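Local coordinates for periplasmic binding protein component of an ABC type zinc uptake transporter (Synechocystis sp., PDB 2OV3) that probably captures zinc ions in the periplasm and delivers them to an ABC-type zinc uptake transporter, at residues 15-20 and 24-29. Sequence-based numbering, arbitrary orientation.
Sequences FLEKIG and VRVSVL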
loop_
_atom_site.group_PDB
_atom_site.type_symbol
_atom_site.label_atom_id
_atom_site.label_comp_id
_atom_site.label_asym_id
_atom_site.label_seq_id
_atom_site.Cartn_x
_atom_site.Cartn_y
_atom_site.Cartn_z
ATOM N N PHE A 15 10.276 1.643 -4.875
ATOM C CA PHE A 15 10.666 0.397 -5.550
ATOM C C PHE A 15 11.417 0.642 -6.879
ATOM O O PHE A 15 12.378 -0.060 -7.194
ATOM C CB PHE A 15 9.423 -0.470 -5.834
ATOM C CG PHE A 15 8.459 -0.587 -4.677
ATOM C CD1 PHE A 15 7.121 -0.893 -4.919
ATOM C CD2 PHE A 15 8.874 -0.393 -3.360
ATOM C CE1 PHE A 15 6.195 -1.004 -3.870
ATOM C CE2 PHE A 15 7.964 -0.499 -2.289
ATOM C CZ PHE A 15 6.620 -0.804 -2.546
ATOM N N LEU A 16 10.970 1.629 -7.655
ATOM C CA LEU A 16 11.611 1.938 -8.925
ATOM C C LEU A 16 12.992 2.529 -8.700
ATOM O O LEU A 16 13.923 2.272 -9.463
ATOM C CB LEU A 16 10.769 2.913 -9.746
ATOM C CG LEU A 16 9.941 2.300 -10.886
ATOM C CD1 LEU A 16 10.862 1.683 -11.941
ATOM C CD2 LEU A 16 9.006 1.237 -10.302
ATOM N N GLU A 17 13.130 3.325 -7.648
ATOM C CA GLU A 17 14.421 3.918 -7.353
ATOM C C GLU A 17 15.394 2.820 -6.928
ATOM O O GLU A 17 16.535 2.776 -7.392
ATOM C CB GLU A 17 14.284 4.975 -6.258
ATOM C CG GLU A 17 14.890 6.324 -6.620
ATOM C CD GLU A 17 14.144 7.041 -7.739
ATOM O OE1 GLU A 17 12.915 7.169 -7.649
ATOM O OE2 GLU A 17 14.795 7.491 -8.696
ATOM N N LYS A 18 14.938 1.935 -6.048
ATOM C CA LYS A 18 15.761 0.819 -5.582
ATOM C C LYS A 18 16.216 -0.059 -6.741
ATOM O O LYS A 18 17.341 -0.540 -6.744
ATOM C CB LYS A 18 14.972 -0.041 -4.590
ATOM C CG LYS A 18 14.831 0.560 -3.199
ATOM C CD LYS A 18 16.161 0.530 -2.447
ATOM C CE LYS A 18 15.999 1.133 -1.068
ATOM N NZ LYS A 18 17.219 1.059 -0.240
ATOM N N ILE A 19 15.333 -0.247 -7.719
ATOM C CA ILE A 19 15.602 -1.083 -8.881
ATOM C C ILE A 19 16.288 -0.388 -10.050
ATOM O O ILE A 19 17.190 -0.947 -10.672
ATOM C CB ILE A 19 14.293 -1.698 -9.413
ATOM C CG1 ILE A 19 13.634 -2.540 -8.310
ATOM C CG2 ILE A 19 14.570 -2.547 -10.653
ATOM C CD1 ILE A 19 12.248 -3.019 -8.654
ATOM N N GLY A 20 15.862 0.831 -10.351
ATOM C CA GLY A 20 16.423 1.550 -11.482
ATOM C C GLY A 20 17.598 2.472 -11.235
ATOM O O GLY A 20 18.386 2.712 -12.150
ATOM N N VAL A 24 16.551 5.581 -14.207
ATOM C CA VAL A 24 15.148 5.906 -14.345
ATOM C C VAL A 24 14.857 7.252 -13.730
ATOM O O VAL A 24 15.560 7.703 -12.828
ATOM C CB VAL A 24 14.216 4.843 -13.659
ATOM C CG1 VAL A 24 14.572 3.433 -14.135
ATOM C CG2 VAL A 24 14.320 4.940 -12.137
ATOM N N ARG A 25 13.814 7.887 -14.253
ATOM C CA ARG A 25 13.329 9.175 -13.771
ATOM C C ARG A 25 11.853 8.871 -13.548
ATOM O O ARG A 25 11.068 8.810 -14.500
ATOM C CB ARG A 25 13.499 10.267 -14.835
ATOM C CG ARG A 25 13.128 11.659 -14.333
ATOM C CD ARG A 25 13.548 12.759 -15.308
ATOM N NE ARG A 25 14.960 12.636 -15.677
ATOM C CZ ARG A 25 15.636 13.534 -16.385
ATOM N NH1 ARG A 25 15.033 14.642 -16.808
ATOM N NH2 ARG A 25 16.913 13.316 -16.680
ATOM N N VAL A 26 11.498 8.649 -12.287
ATOM C CA VAL A 26 10.133 8.298 -11.904
ATOM C C VAL A 26 9.186 9.481 -11.697
ATOM O O VAL A 26 9.571 10.498 -11.122
ATOM C CB VAL A 26 10.120 7.471 -10.577
ATOM C CG1 VAL A 26 8.698 7.012 -10.256
ATOM C CG2 VAL A 26 11.058 6.268 -10.678
ATOM N N SER A 27 7.951 9.343 -12.173
ATOM C CA SER A 27 6.934 10.361 -11.957
ATOM C C SER A 27 5.774 9.646 -11.243
ATOM O O SER A 27 5.448 8.492 -11.556
ATOM C CB SER A 27 6.469 10.967 -13.279
ATOM O OG SER A 27 7.457 11.828 -13.825
ATOM N N VAL A 28 5.178 10.328 -10.265
ATOM C CA VAL A 28 4.069 9.780 -9.485
ATOM C C VAL A 28 2.793 10.509 -9.865
ATOM O O VAL A 28 2.757 11.733 -9.901
ATOM C CB VAL A 28 4.306 9.953 -7.959
ATOM C CG1 VAL A 28 3.177 9.301 -7.160
ATOM C CG2 VAL A 28 5.627 9.323 -7.567
ATOM N N LEU A 29 1.749 9.742 -10.152
ATOM C CA LEU A 29 0.472 10.303 -10.531
ATOM C C LEU A 29 -0.312 10.764 -9.303
ATOM O O LEU A 29 -0.858 11.860 -9.299
ATOM C CB LEU A 29 -0.341 9.267 -11.305
ATOM C CG LEU A 29 -1.727 9.758 -11.744
ATOM C CD1 LEU A 29 -1.556 10.820 -12.827
ATOM C CD2 LEU A 29 -2.590 8.608 -12.262
HETATM O O HOH W 1 13.644 9.579 -10.609
#
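At chi1 -175°, Val26 sets CG1 opposite its backbone N and CG2 beside that nitrogen, facing Leu16 and Glu17. Glu17 bends at chi2 (68°), and this fold of the chain brings its carboxylate closer to the strand. The closest apolar touch is between Leu16 CB and Val26 CG2, at 3.5 Å. The two side chains meet at a slant, and the Leu16 branch point lies a little farther from the same methyl. Glu17 OE1 lies 3.7 Å from this methyl, Val26 CG2, so one methyl touches both Leu16 CB and a carboxylate oxygen of Glu17.

Val24 fits against the last turn of the helix. Its CG1 lies 3.7 Å from Gly20 CA, and its CG2 lies 3.8 Å from Leu16 O. Gly20 has no side chain, and Val24 CG1 rests directly against its CA. The nearest CA atoms here, those of Gly20 and Val24, are 5.4 Å apart.

No direct hydrogen bond joins the segments. A water does so instead. It donates to Glu17 OE2 at 3.1 Å and accepts from Val26 N at 2.9 Å. Its second donation, to Val24 O, is weak. The bridge ties the glutamate end to the outermost strand of the sheet.

Leu16 also packs on Ile116 and Leu120 of helix 106-123. Arg25 and Ser27 pair through their backbones with strand 3-7. The axes of 15-20 and 24-28 run antiparallel, at 176°, and approach to 8.8 Å. This is the second half of a beta-alpha-beta crossover, in which helix 10-20 links parallel strands 3-7 and 24-28 in one of the two parallel four-stranded sheets of this solute-binding protein.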